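Local coordinates for mevalonate diphosphate decarboxylase (Legionella pneumophila, PDB 3LTO), which probably catalyses the ATP-dependent decarboxylation of mevalonate 5-diphosphate to isopentenyl diphosphate, a step in isoprenoid lipid biosynthesis, at residues S41-E46 and F114-K119; I54-T59 and L94-N99. All coordinates share one frame; numbering follows the deposited sequence.

Interaction 1 (S41-E46 and F114-K119); sequences SSVKLE and FAALTK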
ATOM      1  N   SER A  41     -25.843   5.807   1.787  1.00 13.73           N
ATOM      2  CA  SER A  41     -26.375   4.525   1.363  1.00 13.49           C
ATOM      3  C   SER A  41     -26.556   3.793   2.676  1.00 12.34           C
ATOM      4  O   SER A  41     -25.795   4.013   3.618  1.00 13.55           O
ATOM      5  CB  SER A  41     -25.381   3.767   0.477  1.00 13.72           C
ATOM      6  OG  SER A  41     -25.483   4.187  -0.870  1.00 13.47           O
ATOM      7  N   SER A  42     -27.563   2.940   2.749  1.00 12.04           N
ATOM      8  CA  SER A  42     -27.821   2.196   3.972  1.00 11.72           C
ATOM      9  C   SER A  42     -27.971   0.722   3.681  1.00 10.08           C
ATOM     10  O   SER A  42     -28.475   0.335   2.634  1.00  9.38           O
ATOM     11  CB  SER A  42     -29.091   2.715   4.646  1.00 10.43           C
ATOM     12  OG  SER A  42     -28.905   4.047   5.094  1.00 16.35           O
ATOM     13  N   VAL A  43     -27.518  -0.102   4.614  1.00 10.78           N
ATOM     14  CA  VAL A  43     -27.637  -1.539   4.455  1.00 10.35           C
ATOM     15  C   VAL A  43     -28.128  -2.182   5.731  1.00 10.04           C
ATOM     16  O   VAL A  43     -27.571  -1.978   6.804  1.00 11.20           O
ATOM     17  CB  VAL A  43     -26.302  -2.191   4.068  1.00  9.68           C
ATOM     18  CG1 VAL A  43     -26.448  -3.707   4.079  1.00  8.05           C
ATOM     19  CG2 VAL A  43     -25.876  -1.718   2.693  1.00  8.54           C
ATOM     20  N   LYS A  44     -29.189  -2.957   5.608  1.00 11.58           N
ATOM     21  CA  LYS A  44     -29.735  -3.658   6.750  1.00 12.66           C
ATOM     22  C   LYS A  44     -29.520  -5.137   6.489  1.00 12.37           C
ATOM     23  O   LYS A  44     -29.735  -5.620   5.376  1.00 14.02           O
ATOM     24  CB  LYS A  44     -31.229  -3.354   6.897  1.00 15.06           C
ATOM     25  CG  LYS A  44     -31.927  -4.131   8.009  1.00 16.61           C
ATOM     26  CD  LYS A  44     -33.366  -3.669   8.171  1.00 17.90           C
ATOM     27  CE  LYS A  44     -34.080  -4.446   9.271  1.00 20.03           C
ATOM     28  NZ  LYS A  44     -35.497  -3.997   9.436  1.00 22.17           N
ATOM     29  N   LEU A  45     -29.069  -5.858   7.502  1.00 12.59           N
ATOM     30  CA  LEU A  45     -28.864  -7.286   7.349  1.00 13.56           C
ATOM     31  C   LEU A  45     -29.736  -8.030   8.335  1.00 14.28           C
ATOM     32  O   LEU A  45     -29.813  -7.659   9.502  1.00 13.31           O
ATOM     33  CB  LEU A  45     -27.402  -7.663   7.598  1.00 11.79           C
ATOM     34  CG  LEU A  45     -26.384  -7.237   6.549  1.00 14.10           C
ATOM     35  CD1 LEU A  45     -24.981  -7.629   7.025  1.00 13.16           C
ATOM     36  CD2 LEU A  45     -26.716  -7.907   5.215  1.00  9.84           C
ATOM     37  N   GLU A  46     -30.398  -9.071   7.848  1.00 15.61           N
ATOM     38  CA  GLU A  46     -31.240  -9.916   8.676  1.00 18.98           C
ATOM     39  C   GLU A  46     -30.787 -11.333   8.372  1.00 19.78           C
ATOM     40  O   GLU A  46     -30.694 -11.730   7.209  1.00 17.88           O
ATOM     41  CB  GLU A  46     -32.721  -9.766   8.317  1.00 20.26           C
ATOM     42  CG  GLU A  46     -33.232  -8.339   8.365  1.00 28.57           C
ATOM     43  CD  GLU A  46     -34.748  -8.251   8.281  1.00 30.80           C
ATOM     44  OE1 GLU A  46     -35.340  -8.898   7.390  1.00 34.38           O
ATOM     45  OE2 GLU A  46     -35.348  -7.524   9.100  1.00 34.00           O
ATOM     46  N   PHE A 114     -21.368  -0.282  -1.220  1.00  7.58           N
ATOM     47  CA  PHE A 114     -20.391  -1.276  -0.797  1.00  7.58           C
ATOM     48  C   PHE A 114     -19.772  -0.920   0.554  1.00  7.30           C
ATOM     49  O   PHE A 114     -19.517  -1.806   1.371  1.00  6.30           O
ATOM     50  CB  PHE A 114     -19.303  -1.464  -1.870  1.00  8.62           C
ATOM     51  CG  PHE A 114     -19.737  -2.340  -3.028  1.00 10.32           C
ATOM     52  CD1 PHE A 114     -20.428  -1.807  -4.109  1.00  7.21           C
ATOM     53  CD2 PHE A 114     -19.492  -3.714  -3.006  1.00  8.78           C
ATOM     54  CE1 PHE A 114     -20.873  -2.624  -5.147  1.00  8.99           C
ATOM     55  CE2 PHE A 114     -19.933  -4.540  -4.039  1.00 11.64           C
ATOM     56  CZ  PHE A 114     -20.627  -3.996  -5.112  1.00  9.58           C
ATOM     57  N   ALA A 115     -19.543   0.368   0.800  1.00  7.51           N
ATOM     58  CA  ALA A 115     -18.983   0.784   2.089  1.00  9.01           C
ATOM     59  C   ALA A 115     -19.971   0.429   3.204  1.00  9.01           C
ATOM     60  O   ALA A 115     -19.575  -0.114   4.240  1.00 10.67           O
ATOM     61  CB  ALA A 115     -18.696   2.284   2.099  1.00  5.76           C
ATOM     62  N   ALA A 116     -21.252   0.732   2.980  1.00  9.17           N
ATOM     63  CA  ALA A 116     -22.316   0.433   3.950  1.00 10.22           C
ATOM     64  C   ALA A 116     -22.398  -1.075   4.201  1.00  9.89           C
ATOM     65  O   ALA A 116     -22.489  -1.516   5.340  1.00 12.83           O
ATOM     66  CB  ALA A 116     -23.666   0.939   3.436  1.00  8.19           C
ATOM     67  N   LEU A 117     -22.375  -1.862   3.131  1.00  8.06           N
ATOM     68  CA  LEU A 117     -22.427  -3.309   3.271  1.00  8.62           C
ATOM     69  C   LEU A 117     -21.228  -3.791   4.091  1.00  8.70           C
ATOM     70  O   LEU A 117     -21.366  -4.640   4.970  1.00 10.81           O
ATOM     71  CB  LEU A 117     -22.406  -3.994   1.896  1.00  8.03           C
ATOM     72  CG  LEU A 117     -22.332  -5.529   1.930  1.00  8.15           C
ATOM     73  CD1 LEU A 117     -23.434  -6.089   2.820  1.00  6.96           C
ATOM     74  CD2 LEU A 117     -22.467  -6.079   0.517  1.00  8.02           C
ATOM     75  N   THR A 118     -20.049  -3.252   3.797  1.00  7.69           N
ATOM     76  CA  THR A 118     -18.857  -3.655   4.523  1.00  7.60           C
ATOM     77  C   THR A 118     -19.008  -3.374   6.017  1.00  7.06           C
ATOM     78  O   THR A 118     -18.732  -4.233   6.850  1.00  5.38           O
ATOM     79  CB  THR A 118     -17.604  -2.919   4.014  1.00  7.40           C
ATOM     80  OG1 THR A 118     -17.390  -3.227   2.632  1.00 10.42           O
ATOM     81  CG2 THR A 118     -16.386  -3.347   4.824  1.00  8.26           C
ATOM     82  N   LYS A 119     -19.448  -2.164   6.340  1.00  7.32           N
ATOM     83  CA  LYS A 119     -19.638  -1.751   7.726  1.00  9.63           C
ATOM     84  C   LYS A 119     -20.693  -2.587   8.441  1.00  8.36           C
ATOM     85  O   LYS A 119     -20.471  -3.049   9.564  1.00  9.97           O
ATOM     86  CB  LYS A 119     -20.011  -0.260   7.777  1.00 11.02           C
ATOM     87  CG  LYS A 119     -18.915   0.620   7.205  1.00 13.24           C
ATOM     88  CD  LYS A 119     -19.358   2.058   6.965  1.00 17.69           C
ATOM     89  CE  LYS A 119     -19.475   2.859   8.249  1.00 19.56           C
ATOM     90  NZ  LYS A 119     -19.648   4.313   7.954  1.00 20.06           N
TER
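Val43 holds CG1 anti to its backbone N (chi1 173°) and CG2 beside that nitrogen, while Leu117 likewise has CG anti to N (chi1 175°), and the two side chains meet obliquely between a strand and a helix. The branches of Val43 divide the work. Val43 CG2 presses on the helix itself, 3.5 Å from Ala116 CB and equally close to the backbone N of Leu117. Val43 CG1 turns to the next side chain, lying 4.0 Å from Leu117 CD1. A beta-branched residue suits the place, since its two methyl groups can cover two successive helix positions at once. Ala116 suits the other side: its single methyl points at the strand and lets the backbones come close, with Val43 CA and Leu117 CA 5.6 Å apart. Ala116 CB also lies 3.7 Å from Ser41 O. Here helix 110-129 packs on one face of the mixed sheet of the N-terminal domain, where the axes of 114-119 and 41-46 come within 7.0 Å, at 34° to each other, in the layered alpha/beta packing expected of a ribosomal S5-like fold. Alternation along the strand sends Ser41, Val43 and Leu45 to the helix, whereas Ser42 faces away, where its OG bonds to Gln6. Leu45 touches Leu117 more lightly, Leu45 CD2 to Leu117 CD1 at 4.5 Å, and reaches further down the helix to Cys120, Ala121 and Ala124. The hydroxyl of Ser41, buried at the opposite end of the contact, is hydrogen-bonded to Ser112.

Interaction 2 (I54-T59 and L94-N99); sequences IWEPLT and LIQSSN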
ATOM      1  N   ILE A  54     -29.695 -13.162   0.038  1.00  9.42           N
ATOM      2  CA  ILE A  54     -30.707 -12.664  -0.880  1.00  7.89           C
ATOM      3  C   ILE A  54     -30.613 -11.151  -0.848  1.00  8.05           C
ATOM      4  O   ILE A  54     -30.515 -10.558   0.227  1.00 10.15           O
ATOM      5  CB  ILE A  54     -32.128 -13.082  -0.459  1.00  6.65           C
ATOM      6  CG1 ILE A  54     -32.280 -14.604  -0.557  1.00  6.35           C
ATOM      7  CG2 ILE A  54     -33.149 -12.380  -1.323  1.00  5.41           C
ATOM      8  CD1 ILE A  54     -33.654 -15.095  -0.157  1.00  8.01           C
ATOM      9  N   TRP A  55     -30.633 -10.532  -2.023  1.00  7.79           N
ATOM     10  CA  TRP A  55     -30.552  -9.080  -2.125  1.00  7.27           C
ATOM     11  C   TRP A  55     -31.888  -8.469  -2.530  1.00  7.55           C
ATOM     12  O   TRP A  55     -32.433  -8.778  -3.595  1.00  4.47           O
ATOM     13  CB  TRP A  55     -29.483  -8.672  -3.136  1.00  7.87           C
ATOM     14  CG  TRP A  55     -29.348  -7.185  -3.267  1.00 11.90           C
ATOM     15  CD1 TRP A  55     -29.098  -6.297  -2.265  1.00 12.28           C
ATOM     16  CD2 TRP A  55     -29.442  -6.414  -4.472  1.00 13.10           C
ATOM     17  NE1 TRP A  55     -29.029  -5.021  -2.766  1.00 13.91           N
ATOM     18  CE2 TRP A  55     -29.234  -5.061  -4.119  1.00 12.66           C
ATOM     19  CE3 TRP A  55     -29.683  -6.732  -5.815  1.00 15.29           C
ATOM     20  CZ2 TRP A  55     -29.256  -4.028  -5.058  1.00 12.50           C
ATOM     21  CZ3 TRP A  55     -29.705  -5.699  -6.750  1.00 13.72           C
ATOM     22  CH2 TRP A  55     -29.492  -4.365  -6.364  1.00 12.94           C
ATOM     23  N   GLU A  56     -32.411  -7.598  -1.673  1.00  7.27           N
ATOM     24  CA  GLU A  56     -33.676  -6.939  -1.941  1.00  7.24           C
ATOM     25  C   GLU A  56     -33.522  -5.446  -1.751  1.00  8.57           C
ATOM     26  O   GLU A  56     -33.740  -4.925  -0.661  1.00 10.99           O
ATOM     27  CB  GLU A  56     -34.757  -7.477  -1.010  1.00  9.46           C
ATOM     28  CG  GLU A  56     -36.097  -6.769  -1.120  1.00  8.38           C
ATOM     29  CD  GLU A  56     -37.083  -7.267  -0.080  1.00  8.33           C
ATOM     30  OE1 GLU A  56     -36.634  -7.546   1.052  1.00  4.54           O
ATOM     31  OE2 GLU A  56     -38.297  -7.370  -0.380  1.00  7.46           O
ATOM     32  N   PRO A  57     -33.128  -4.734  -2.814  1.00  9.56           N
ATOM     33  CA  PRO A  57     -32.963  -3.284  -2.706  1.00 11.16           C
ATOM     34  C   PRO A  57     -34.314  -2.653  -2.341  1.00 13.65           C
ATOM     35  O   PRO A  57     -35.367  -3.172  -2.714  1.00 13.41           O
ATOM     36  CB  PRO A  57     -32.485  -2.893  -4.102  1.00 11.04           C
ATOM     37  CG  PRO A  57     -33.202  -3.890  -4.982  1.00  9.70           C
ATOM     38  CD  PRO A  57     -32.996  -5.182  -4.213  1.00  8.26           C
ATOM     39  N   LEU A  58     -34.279  -1.548  -1.603  1.00 14.66           N
ATOM     40  CA  LEU A  58     -35.499  -0.872  -1.176  1.00 15.73           C
ATOM     41  C   LEU A  58     -35.469   0.606  -1.525  1.00 16.75           C
ATOM     42  O   LEU A  58     -34.393   1.193  -1.687  1.00 16.35           O
ATOM     43  CB  LEU A  58     -35.681  -1.018   0.341  1.00 16.26           C
ATOM     44  CG  LEU A  58     -35.709  -2.417   0.970  1.00 17.35           C
ATOM     45  CD1 LEU A  58     -35.771  -2.284   2.486  1.00 17.63           C
ATOM     46  CD2 LEU A  58     -36.906  -3.209   0.450  1.00 16.66           C
ATOM     47  N   THR A  59     -36.654   1.200  -1.646  1.00 17.25           N
ATOM     48  CA  THR A  59     -36.771   2.624  -1.943  1.00 19.77           C
ATOM     49  C   THR A  59     -36.603   3.392  -0.636  1.00 21.30           C
ATOM     50  O   THR A  59     -36.644   2.808   0.451  1.00 20.45           O
ATOM     51  CB  THR A  59     -38.146   2.981  -2.534  1.00 19.37           C
ATOM     52  OG1 THR A  59     -39.172   2.659  -1.586  1.00 20.82           O
ATOM     53  CG2 THR A  59     -38.378   2.226  -3.827  1.00 18.51           C
ATOM     54  N   LEU A  94     -30.461 -11.692   4.470  1.00  8.73           N
ATOM     55  CA  LEU A  94     -31.370 -10.978   3.598  1.00  8.95           C
ATOM     56  C   LEU A  94     -30.713  -9.603   3.587  1.00  9.35           C
ATOM     57  O   LEU A  94     -30.479  -9.021   4.641  1.00 11.24           O
ATOM     58  CB  LEU A  94     -32.774 -10.883   4.203  1.00  8.23           C
ATOM     59  CG  LEU A  94     -33.750  -9.924   3.499  1.00 10.70           C
ATOM     60  CD1 LEU A  94     -33.946 -10.340   2.057  1.00  8.71           C
ATOM     61  CD2 LEU A  94     -35.092  -9.917   4.227  1.00  9.29           C
ATOM     62  N   ILE A  95     -30.369  -9.105   2.406  1.00 10.39           N
ATOM     63  CA  ILE A  95     -29.717  -7.806   2.292  1.00  9.48           C
ATOM     64  C   ILE A  95     -30.695  -6.762   1.777  1.00  9.79           C
ATOM     65  O   ILE A  95     -31.247  -6.904   0.694  1.00  9.65           O
ATOM     66  CB  ILE A  95     -28.529  -7.864   1.305  1.00  7.71           C
ATOM     67  CG1 ILE A  95     -27.644  -9.064   1.636  1.00  6.13           C
ATOM     68  CG2 ILE A  95     -27.723  -6.564   1.374  1.00  4.92           C
ATOM     69  CD1 ILE A  95     -26.579  -9.341   0.606  1.00  4.35           C
ATOM     70  N   GLN A  96     -30.916  -5.720   2.567  1.00 11.06           N
ATOM     71  CA  GLN A  96     -31.806  -4.648   2.157  1.00 11.38           C
ATOM     72  C   GLN A  96     -31.011  -3.345   2.125  1.00 10.92           C
ATOM     73  O   GLN A  96     -30.660  -2.780   3.161  1.00 10.06           O
ATOM     74  CB  GLN A  96     -33.000  -4.556   3.115  1.00 12.31           C
ATOM     75  CG  GLN A  96     -33.999  -5.700   2.925  1.00 11.55           C
ATOM     76  CD  GLN A  96     -35.145  -5.651   3.914  1.00 15.25           C
ATOM     77  OE1 GLN A  96     -36.234  -6.165   3.644  1.00 14.58           O
ATOM     78  NE2 GLN A  96     -34.901  -5.048   5.076  1.00 14.13           N
ATOM     79  N   SER A  97     -30.710  -2.895   0.912  1.00 11.03           N
ATOM     80  CA  SER A  97     -29.942  -1.675   0.699  1.00 11.82           C
ATOM     81  C   SER A  97     -30.855  -0.530   0.272  1.00 12.10           C
ATOM     82  O   SER A  97     -31.927  -0.752  -0.301  1.00 10.23           O
ATOM     83  CB  SER A  97     -28.881  -1.912  -0.375  1.00 12.42           C
ATOM     84  OG  SER A  97     -29.486  -2.342  -1.585  1.00 11.59           O
ATOM     85  N   SER A  98     -30.416   0.692   0.548  1.00 11.79           N
ATOM     86  CA  SER A  98     -31.195   1.872   0.215  1.00 16.54           C
ATOM     87  C   SER A  98     -30.301   3.108   0.156  1.00 18.70           C
ATOM     88  O   SER A  98     -29.173   3.086   0.653  1.00 20.41           O
ATOM     89  CB  SER A  98     -32.279   2.069   1.273  1.00 15.49           C
ATOM     90  OG  SER A  98     -33.058   3.207   0.983  1.00 25.36           O
ATOM     91  N   ASN A  99     -30.801   4.177  -0.460  1.00 19.87           N
ATOM     92  CA  ASN A  99     -30.060   5.434  -0.564  1.00 21.67           C
ATOM     93  C   ASN A  99     -30.979   6.547  -0.102  1.00 22.81           C
ATOM     94  O   ASN A  99     -32.200   6.380  -0.090  1.00 22.63           O
ATOM     95  CB  ASN A  99     -29.661   5.734  -2.010  1.00 23.78           C
ATOM     96  CG  ASN A  99     -28.838   4.637  -2.628  1.00 24.95           C
ATOM     97  OD1 ASN A  99     -27.815   4.223  -2.083  1.00 27.52           O
ATOM     98  ND2 ASN A  99     -29.277   4.158  -3.783  1.00 27.02           N
TER
HETATM   99  O   HOH W   1     -33.404   3.968  -2.111  1.00 24.05           O
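Parallel beta pairing, continued by a loop, joins residues 54-59 to strand 93-99 at a surface-lying margin of the N-terminal domain's mixed sheet. Ile54 and Trp55 pair with Leu94 and Ile95. Ile95 N donates to Ile54 O at 2.6 Å, and Glu56 N to Ile95 O at 2.7 Å. Although regular strand ends at Trp55, the ladder is prolonged by Leu58 N, which gives its hydrogen to Ser97 O at 2.8 Å. Pro57, which has no amide hydrogen, falls between these two donors. Further on, water 1 bridges the widening gap, donating to Leu58 O and accepting from Asn99 N.

The side chains add to this on both faces. Trp55 CG is anti to the backbone N (chi1 -179°), and the indole reaches along the neighbouring strand to Ser97. There Trp55 NE1 donates to Ser97 OG at 3.0 Å; the hydroxyl lies at the ring edge, 18° out of its plane, and the bond is bent to 149°. Serine is small enough to offer an acceptor here without pushing the indole away. Pro57 CD sits over the centre of one ring face, and Ile95 CG2 lies 3.9 Å from Trp55 CD1, the Trp55 and Ile95 side chains crossing at about a right angle. On the other face, that of Ile54 and Leu94, Leu58 CD1 packs 3.6 Å from Gln96 CB, the aliphatic base of a polar residue.

Strands 54-55 and 93-99 are the two strands of a beta-alpha-beta unit whose helix, 71-87, covers the Trp55 and Ile95 side through Phe76, Ile77 and Leu80, while strand 31-47 runs antiparallel along the far edge of 93-99.

The two contacts, with centres about 9 Å apart, are joined through one sheet: strand 31-47 of interaction 1 is the antiparallel neighbour of strand 93-99 of interaction 2. Ser42 N lies 2.6 Å from Ser98 O, a probable hydrogen bond, and Ser41 OG is equally close to Asn99 OD1, although the orientation of that amide is uncertain. Ile95, paired with Trp55, also touches Val43 and Leu45. Helix 71-87 meets Ile95, and helix 110-129 meets Val43 and Leu45; the two helices touch through Phe76 and Phe114, and Phe76 meets Trp55 as well. Along the chain, interaction 2 is nested within the loop that interaction 1 closes.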